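Local coordinates for protein laccase (Botrytis aclada, PDB 3SQR) that probably oxidises hydroquinone-type phenols with copper while reducing dioxygen to water, and probably serves in breaking down lignin and detoxifying its products, at residues Ala43-Trp49 with Pro188-Asp194; Val293-Tyr298 with Ser375-His379; His283-Val287 with Tyr298-Leu303. All coordinates share one frame; numbering follows the deposited sequence.

Overall arrangement
Near the N terminus, interaction 1 lays residues 43-49 on 188-194, the linker between strands 180-186 and 195-205, and so closes the longest loop of the three. Interaction 3 follows as the hairpin of strands 285-290 and 293-300, opening and closing within the second cupredoxin domain. Before it closes, interaction 2 opens on the same outer strand and runs to 375-379, in the connection that leads to strand 387-398 of the third domain; the two therefore cross, and both use Tyr298. Interactions 1 and 2 touch where Thr190 OG1 probably hydrogen-bonds Ile295 O, at 2.9 Å. Together they join the N-terminal segment and both interdomain connections to the edge of one sheet.

Interaction 1 (Ala43-Trp49 with Pro188-Asp194); sequences ATSRSCW and PATADYD
Arg46 meets Asp192 through its backbone N, which donates to OD1 at 2.8 Å in an almost straight bond (170° at the hydrogen). The same carboxylate oxygen takes a second proton from a water that itself accepts from Ser47 N, so the turn from Ser45 to Cys48, a type I beta turn, is held to Asp192 directly and through solvent. Further along, Ala189 N donates to Arg46 O at 2.8 Å, coming from above the carbonyl plane. The Arg46 side chain extends along the linker to Tyr193: with CG beside its own backbone N (chi1 -72°) and a bend at chi2, it brings NE and NH2 side-on to one acceptor, Tyr193 O, each 3.0 Å away. Its guanidinium then lies nearly flat over a face of the Tyr193 ring, planes 25° apart, a cation-pi stack with CZ 4.2 Å from the ring centroid; CD adds a CH-pi contact on that face. Asn41 OD1 is hydrogen-bonded to Arg46 NH1, and Arg264 to Tyr193 OH, which fixes both partners of the stack. Outward, Pro188 CD packs 3.9 Å from Trp49 CG, over one face of the indole, offset toward its rim. A second water links Ala43 O to Asp194 OD1, while OD2 bonds Lys262 N. The Cys39-Cys48 disulfide closes the N-terminal segment on itself; its turn is pinned here to the linker joining the first two cupredoxin domains of a multicopper oxidase.

Interaction 2 (Val293-Tyr298 with Ser375-His379); sequences VPIVPY and SLVPH. With MAN (alpha-D-mannopyranose), chain L.
Tyr298 lays its ring on Ser375, whose CB stands almost centrally over one face, 3.7 Å from the ring centroid and 12° off the normal, a CH-pi contact. Ser375 carries an O-linked alpha-mannose through OG, and the sugar comes obliquely to the same ring, with MAN C1 3.6 Å from Tyr298 CD2. The ring reaches this place because CG sits between the backbone N and the carbonyl carbon (chi1 78°); its hydroxyl is held by Glu371. Leu376 CD2 touches Tyr298 CE1 and also Ile295 CD1, which lies at the ring edge.

Two backbone bonds set the register: His379 N donates to Pro294 O at 2.9 Å, nearly straight, and Val296 N to Val377 O at 2.8 Å. They flank a single bridge between Ile295 and Pro378. A water fills in where the chains part, giving protons to Val296 O and Ser375 O and accepting one from Val377 N. Farther out, Val293 CG1 meets Pro378 CB at 3.9 Å, while Val296 and Val377 lie side by side. Asp55 bonds His379 NE2, and Arg498 and Arg499 of strand 498-499 press on the Pro378 and Leu376 side chains. Direct backbone bonding is thus confined to the bridge; toward Ser375 the polar link passes through water, beside the CH-pi contact, consistent with holding the mannosylated serine at the edge strand.

Interaction 3 (His283-Val287 with Tyr298-Leu303); sequences HTLTV and YTTDTL. With MAN (alpha-D-mannopyranose), chain L.
Val287 N gives the shortest bond across this hairpin, reaching Tyr298 O at 2.7 Å with 157° at the hydrogen. Its return partner is weak: Tyr298 N to Val287 O spans 3.3 Å. Two residues farther from the hairpin turn, Leu285 and Thr300 form the next hydrogen-bonded antiparallel pair, and here the two bonds are even, Leu285 N to Thr300 O and Thr300 N to Leu285 O both 2.9 Å. Thr286 and Thr299 make the non-hydrogen-bonded pair between them, their side chains side by side on one face, with OG1 of Thr286 3.4 Å from CG2 of Thr299. From the facing chain Thr284 CG2 slants in to Thr299 CB, 3.6 Å away.

The face with Leu285, Val287, Tyr298 and Thr300 is more apolar. Val287 CG2, placed beside its backbone N (chi1 -168° for CG1), points over the Tyr298 ring, 3.9 Å from its centroid and offset toward the rim, a CH-pi contact. It comes to the opposite face of the ring from Ser375, so the tyrosine is sandwiched. The same methyl carbon meets Thr300 CG2 at 3.6 Å, and Leu285 CD1 packs on Leu303 CB. Thr300 OG1 donates to Thr302 O of its own chain, in the carbonyl plane, and holds the bend beyond the strand; Thr302 OG1 has its own partners in Glu277 and Arg365. Strand 310-316 flanks 285-290 on its other side, and Tyr311 presses on both Val287 and Leu303. Backbone pairing is even at Leu285 and Thr300 but lopsided at Val287 and Tyr298, one bond short and one weak; beside that weak bond, Ser375 CB and Val287 CG2 hold the ring from opposite faces, which would limit its movement.

Interaction 1 (Ala43-Trp49 with Pro188-Asp194)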
# COMPACT_ATOMS: atom_id res chain seq x y z
N ALA A 43 15.68 -0.46 23.50
CA ALA A 43 14.40 -0.99 23.97
C ALA A 43 13.66 -0.09 24.93
O ALA A 43 12.42 -0.16 25.01
CB ALA A 43 14.57 -2.42 24.54
N THR A 44 14.43 0.72 25.68
CA THR A 44 13.89 1.66 26.67
C THR A 44 14.12 3.12 26.27
O THR A 44 14.03 4.02 27.10
CB THR A 44 14.51 1.40 28.10
OG1 THR A 44 15.94 1.38 28.03
CG2 THR A 44 14.00 0.09 28.66
N SER A 45 14.38 3.36 24.98
CA SER A 45 14.53 4.72 24.47
C SER A 45 14.29 4.69 22.94
O SER A 45 15.13 5.11 22.15
CB SER A 45 15.89 5.29 24.82
OG SER A 45 16.97 4.47 24.40
N ARG A 46 13.13 4.17 22.57
CA ARG A 46 12.78 4.02 21.15
C ARG A 46 12.62 5.37 20.50
O ARG A 46 12.73 5.49 19.26
CB ARG A 46 11.56 3.12 20.96
CG ARG A 46 11.88 1.67 21.25
CD ARG A 46 13.00 1.11 20.39
NE ARG A 46 13.11 -0.32 20.65
CZ ARG A 46 14.17 -1.07 20.33
NH1 ARG A 46 15.23 -0.58 19.73
NH2 ARG A 46 14.18 -2.35 20.64
N SER A 47 12.40 6.41 21.30
CA SER A 47 12.22 7.77 20.74
C SER A 47 13.53 8.32 20.15
O SER A 47 13.53 9.26 19.34
CB SER A 47 11.73 8.73 21.84
OG SER A 47 12.78 8.85 22.79
N CYS A 48 14.65 7.72 20.55
CA CYS A 48 15.95 8.22 20.22
C CYS A 48 16.43 7.69 18.89
O CYS A 48 16.19 6.52 18.56
CB CYS A 48 16.97 7.78 21.25
SG CYS A 48 16.74 8.48 22.91
N TRP A 49 17.16 8.53 18.17
CA TRP A 49 17.86 8.09 16.98
C TRP A 49 19.19 8.84 16.84
O TRP A 49 19.50 9.38 15.80
CB TRP A 49 17.00 8.27 15.74
CG TRP A 49 17.45 7.40 14.61
CD1 TRP A 49 18.08 7.79 13.44
CD2 TRP A 49 17.32 5.98 14.54
NE1 TRP A 49 18.38 6.69 12.68
CE2 TRP A 49 17.88 5.57 13.30
CE3 TRP A 49 16.76 5.01 15.38
CZ2 TRP A 49 17.93 4.21 12.92
CZ3 TRP A 49 16.80 3.69 14.99
CH2 TRP A 49 17.37 3.30 13.76
N PRO A 188 13.36 5.92 14.73
CA PRO A 188 12.80 5.98 16.06
C PRO A 188 11.31 5.59 16.12
O PRO A 188 10.68 5.34 15.11
CB PRO A 188 12.98 7.44 16.43
CG PRO A 188 12.86 8.17 15.12
CD PRO A 188 13.58 7.23 14.15
N ALA A 189 10.75 5.56 17.31
CA ALA A 189 9.33 5.10 17.48
C ALA A 189 8.74 5.81 18.70
O ALA A 189 9.48 6.30 19.54
CB ALA A 189 9.29 3.57 17.67
N THR A 190 7.43 5.86 18.79
CA THR A 190 6.77 6.68 19.77
C THR A 190 6.45 5.90 21.05
O THR A 190 5.91 6.47 21.98
CB THR A 190 5.51 7.26 19.27
OG1 THR A 190 4.70 6.21 18.73
CG2 THR A 190 5.74 8.42 18.25
N ALA A 191 6.77 4.62 21.07
CA ALA A 191 6.71 3.82 22.29
C ALA A 191 7.84 2.85 22.29
O ALA A 191 8.36 2.46 21.25
CB ALA A 191 5.33 3.09 22.44
N ASP A 192 8.24 2.45 23.49
CA ASP A 192 9.27 1.48 23.70
C ASP A 192 8.78 0.07 23.47
O ASP A 192 7.57 -0.24 23.61
CB ASP A 192 9.81 1.61 25.13
CG ASP A 192 10.61 2.89 25.35
OD1 ASP A 192 11.09 3.52 24.38
OD2 ASP A 192 10.76 3.27 26.52
N TYR A 193 9.71 -0.77 23.02
CA TYR A 193 9.46 -2.14 22.78
C TYR A 193 10.76 -2.87 22.77
O TYR A 193 11.85 -2.30 22.58
CB TYR A 193 8.69 -2.39 21.45
CG TYR A 193 9.47 -1.88 20.26
CD1 TYR A 193 9.34 -0.56 19.86
CD2 TYR A 193 10.33 -2.70 19.59
CE1 TYR A 193 10.07 -0.09 18.79
CE2 TYR A 193 11.06 -2.26 18.49
CZ TYR A 193 10.92 -0.95 18.10
OH TYR A 193 11.67 -0.48 17.04
N ASP A 194 10.67 -4.18 23.02
CA ASP A 194 11.84 -4.98 23.12
C ASP A 194 12.27 -5.62 21.86
O ASP A 194 13.48 -5.70 21.60
CB ASP A 194 11.59 -6.12 24.14
CG ASP A 194 11.27 -5.58 25.50
OD1 ASP A 194 12.01 -4.68 25.90
OD2 ASP A 194 10.23 -5.95 26.06
O HOH W 1 10.70 -2.12 25.77
O HOH W 2 10.87 6.16 23.88

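Interaction 2 (Val293-Tyr298 with Ser375-His379)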
# COMPACT_ATOMS: atom_id res chain seq x y z
N VAL A 293 4.14 7.36 9.29
CA VAL A 293 4.03 8.50 10.24
C VAL A 293 3.77 7.99 11.64
O VAL A 293 2.70 7.44 11.96
CB VAL A 293 2.90 9.37 9.82
CG1 VAL A 293 2.70 10.59 10.76
CG2 VAL A 293 3.08 9.88 8.33
N PRO A 294 4.74 8.21 12.51
CA PRO A 294 4.56 7.90 13.91
C PRO A 294 3.44 8.73 14.54
O PRO A 294 3.30 9.91 14.25
CB PRO A 294 5.94 8.24 14.48
CG PRO A 294 6.85 8.05 13.39
CD PRO A 294 6.13 8.63 12.27
N ILE A 295 2.63 8.09 15.38
CA ILE A 295 1.49 8.75 16.00
C ILE A 295 1.64 8.65 17.51
O ILE A 295 2.38 7.85 18.02
CB ILE A 295 0.12 8.15 15.57
CG1 ILE A 295 -0.03 6.69 15.96
CG2 ILE A 295 -0.08 8.28 13.99
CD1 ILE A 295 -1.50 6.14 15.86
N VAL A 296 0.95 9.56 18.18
CA VAL A 296 0.81 9.45 19.64
C VAL A 296 0.17 8.10 19.93
O VAL A 296 -0.91 7.83 19.44
CB VAL A 296 -0.05 10.60 20.14
CG1 VAL A 296 -0.26 10.49 21.72
CG2 VAL A 296 0.63 11.84 19.77
N PRO A 297 0.80 7.30 20.79
CA PRO A 297 0.23 5.96 20.99
C PRO A 297 -1.19 5.96 21.55
O PRO A 297 -1.53 6.79 22.40
CB PRO A 297 1.20 5.33 21.98
CG PRO A 297 2.52 6.06 21.76
CD PRO A 297 2.12 7.45 21.44
N TYR A 298 -2.02 5.04 21.07
CA TYR A 298 -3.33 4.78 21.60
C TYR A 298 -3.55 3.28 21.62
O TYR A 298 -2.90 2.49 20.90
CB TYR A 298 -4.43 5.52 20.87
CG TYR A 298 -4.84 4.90 19.53
CD1 TYR A 298 -4.15 5.21 18.38
CD2 TYR A 298 -5.92 4.05 19.44
CE1 TYR A 298 -4.53 4.69 17.17
CE2 TYR A 298 -6.33 3.52 18.22
CZ TYR A 298 -5.61 3.89 17.08
OH TYR A 298 -5.94 3.41 15.85
N SER A 375 -8.28 9.21 16.73
CA SER A 375 -7.25 8.38 17.25
C SER A 375 -5.90 8.52 16.57
O SER A 375 -4.92 8.04 17.07
CB SER A 375 -7.64 6.91 17.12
OG SER A 375 -8.89 6.53 17.69
N LEU A 376 -5.86 9.18 15.43
CA LEU A 376 -4.66 9.15 14.61
C LEU A 376 -3.95 10.51 14.63
O LEU A 376 -4.12 11.34 13.69
CB LEU A 376 -5.06 8.75 13.21
CG LEU A 376 -5.75 7.39 13.01
CD1 LEU A 376 -6.00 7.18 11.46
CD2 LEU A 376 -4.93 6.25 13.63
N VAL A 377 -3.16 10.74 15.67
CA VAL A 377 -2.53 12.04 15.92
C VAL A 377 -1.05 11.93 15.72
O VAL A 377 -0.40 11.31 16.49
CB VAL A 377 -2.84 12.53 17.36
CG1 VAL A 377 -2.23 13.94 17.61
CG2 VAL A 377 -4.33 12.50 17.56
N PRO A 378 -0.51 12.50 14.63
CA PRO A 378 0.91 12.43 14.38
C PRO A 378 1.67 12.98 15.56
O PRO A 378 1.27 14.00 16.17
CB PRO A 378 1.09 13.29 13.11
CG PRO A 378 -0.26 13.17 12.43
CD PRO A 378 -1.22 13.24 13.59
N HIS A 379 2.74 12.29 15.90
CA HIS A 379 3.58 12.72 16.98
C HIS A 379 4.26 14.03 16.61
O HIS A 379 4.33 14.97 17.44
CB HIS A 379 4.65 11.68 17.31
CG HIS A 379 5.64 12.20 18.28
ND1 HIS A 379 5.50 12.01 19.64
CD2 HIS A 379 6.72 13.01 18.12
CE1 HIS A 379 6.47 12.65 20.28
NE2 HIS A 379 7.22 13.27 19.39
C1 MAN L . -8.68 6.41 19.13
C2 MAN L . -9.72 5.38 19.57
C3 MAN L . -11.13 5.93 19.45
C4 MAN L . -11.23 7.25 20.22
C5 MAN L . -10.16 8.22 19.70
C6 MAN L . -10.18 9.53 20.49
O2 MAN L . -9.40 4.98 20.90
O3 MAN L . -12.06 4.93 19.87
O4 MAN L . -12.49 7.82 19.98
O5 MAN L . -8.87 7.64 19.82
O6 MAN L . -9.86 9.20 21.85
O HOH W 3 -2.77 9.13 18.01

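Interaction 3 (His283-Val287 with Tyr298-Leu303)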
# COMPACT_ATOMS: atom_id res chain seq x y z
N HIS A 283 -5.37 -9.60 23.91
CA HIS A 283 -4.24 -8.68 23.90
C HIS A 283 -4.69 -7.31 23.39
O HIS A 283 -5.69 -7.17 22.70
CB HIS A 283 -3.09 -9.27 23.04
CG HIS A 283 -2.41 -10.47 23.64
ND1 HIS A 283 -3.00 -11.72 23.69
CD2 HIS A 283 -1.19 -10.61 24.19
CE1 HIS A 283 -2.15 -12.57 24.24
NE2 HIS A 283 -1.04 -11.92 24.54
N THR A 284 -3.99 -6.32 23.89
CA THR A 284 -4.22 -4.94 23.56
C THR A 284 -3.13 -4.53 22.57
O THR A 284 -1.94 -4.89 22.67
CB THR A 284 -4.14 -4.06 24.81
OG1 THR A 284 -5.20 -4.47 25.71
CG2 THR A 284 -4.36 -2.62 24.46
N LEU A 285 -3.57 -3.82 21.59
CA LEU A 285 -2.65 -3.25 20.63
C LEU A 285 -2.39 -1.81 21.00
O LEU A 285 -3.34 -1.05 21.11
CB LEU A 285 -3.26 -3.32 19.24
CG LEU A 285 -3.85 -4.64 18.74
CD1 LEU A 285 -4.45 -4.40 17.33
CD2 LEU A 285 -2.86 -5.80 18.68
N THR A 286 -1.14 -1.43 21.15
CA THR A 286 -0.77 -0.03 21.27
C THR A 286 -0.29 0.45 19.89
O THR A 286 0.77 0.07 19.43
CB THR A 286 0.28 0.19 22.27
OG1 THR A 286 -0.23 -0.18 23.56
CG2 THR A 286 0.65 1.67 22.33
N VAL A 287 -1.11 1.26 19.27
CA VAL A 287 -0.86 1.72 17.91
C VAL A 287 0.15 2.88 17.97
O VAL A 287 -0.09 3.90 18.63
CB VAL A 287 -2.12 2.13 17.25
CG1 VAL A 287 -1.86 2.33 15.66
CG2 VAL A 287 -3.28 1.16 17.42
N TYR A 298 -2.02 5.04 21.07
CA TYR A 298 -3.33 4.78 21.60
C TYR A 298 -3.55 3.28 21.62
O TYR A 298 -2.90 2.49 20.90
CB TYR A 298 -4.43 5.52 20.87
CG TYR A 298 -4.84 4.90 19.53
CD1 TYR A 298 -4.15 5.21 18.38
CD2 TYR A 298 -5.92 4.05 19.44
CE1 TYR A 298 -4.53 4.69 17.17
CE2 TYR A 298 -6.33 3.52 18.22
CZ TYR A 298 -5.61 3.89 17.08
OH TYR A 298 -5.94 3.41 15.85
N THR A 299 -4.42 2.85 22.53
CA THR A 299 -4.68 1.43 22.67
C THR A 299 -6.02 1.09 22.06
O THR A 299 -6.99 1.86 22.07
CB THR A 299 -4.62 0.99 24.15
OG1 THR A 299 -5.48 1.83 24.92
CG2 THR A 299 -3.23 1.09 24.67
N THR A 300 -6.07 -0.09 21.47
CA THR A 300 -7.25 -0.56 20.83
C THR A 300 -7.24 -2.08 20.90
O THR A 300 -6.18 -2.69 20.92
CB THR A 300 -7.35 -0.05 19.35
OG1 THR A 300 -8.63 -0.37 18.87
CG2 THR A 300 -6.20 -0.70 18.45
N ASP A 301 -8.42 -2.68 20.93
CA ASP A 301 -8.54 -4.14 20.87
C ASP A 301 -8.55 -4.70 19.46
O ASP A 301 -8.27 -5.89 19.25
CB ASP A 301 -9.86 -4.60 21.54
CG ASP A 301 -9.83 -4.42 23.04
OD1 ASP A 301 -8.77 -4.66 23.67
OD2 ASP A 301 -10.90 -4.03 23.57
N THR A 302 -8.95 -3.86 18.52
CA THR A 302 -9.01 -4.27 17.11
C THR A 302 -8.53 -3.10 16.28
O THR A 302 -8.52 -1.97 16.74
CB THR A 302 -10.38 -4.73 16.65
OG1 THR A 302 -11.19 -3.61 16.37
CG2 THR A 302 -11.06 -5.63 17.69
N LEU A 303 -8.14 -3.36 15.04
CA LEU A 303 -7.47 -2.30 14.25
C LEU A 303 -7.92 -2.44 12.79
O LEU A 303 -7.59 -3.46 12.10
CB LEU A 303 -5.98 -2.51 14.40
CG LEU A 303 -5.00 -1.53 13.75
CD1 LEU A 303 -5.40 -0.10 14.00
CD2 LEU A 303 -3.57 -1.79 14.19
C1 MAN L . -8.68 6.41 19.13
C2 MAN L . -9.72 5.38 19.57
C3 MAN L . -11.13 5.93 19.45
C4 MAN L . -11.23 7.25 20.22
C5 MAN L . -10.16 8.22 19.70
C6 MAN L . -10.18 9.53 20.49
O2 MAN L . -9.40 4.98 20.90
O3 MAN L . -12.06 4.93 19.87
O4 MAN L . -12.49 7.82 19.98
O5 MAN L . -8.87 7.64 19.82
O6 MAN L . -9.86 9.20 21.85
O HOH W 4 -5.82 -7.14 19.88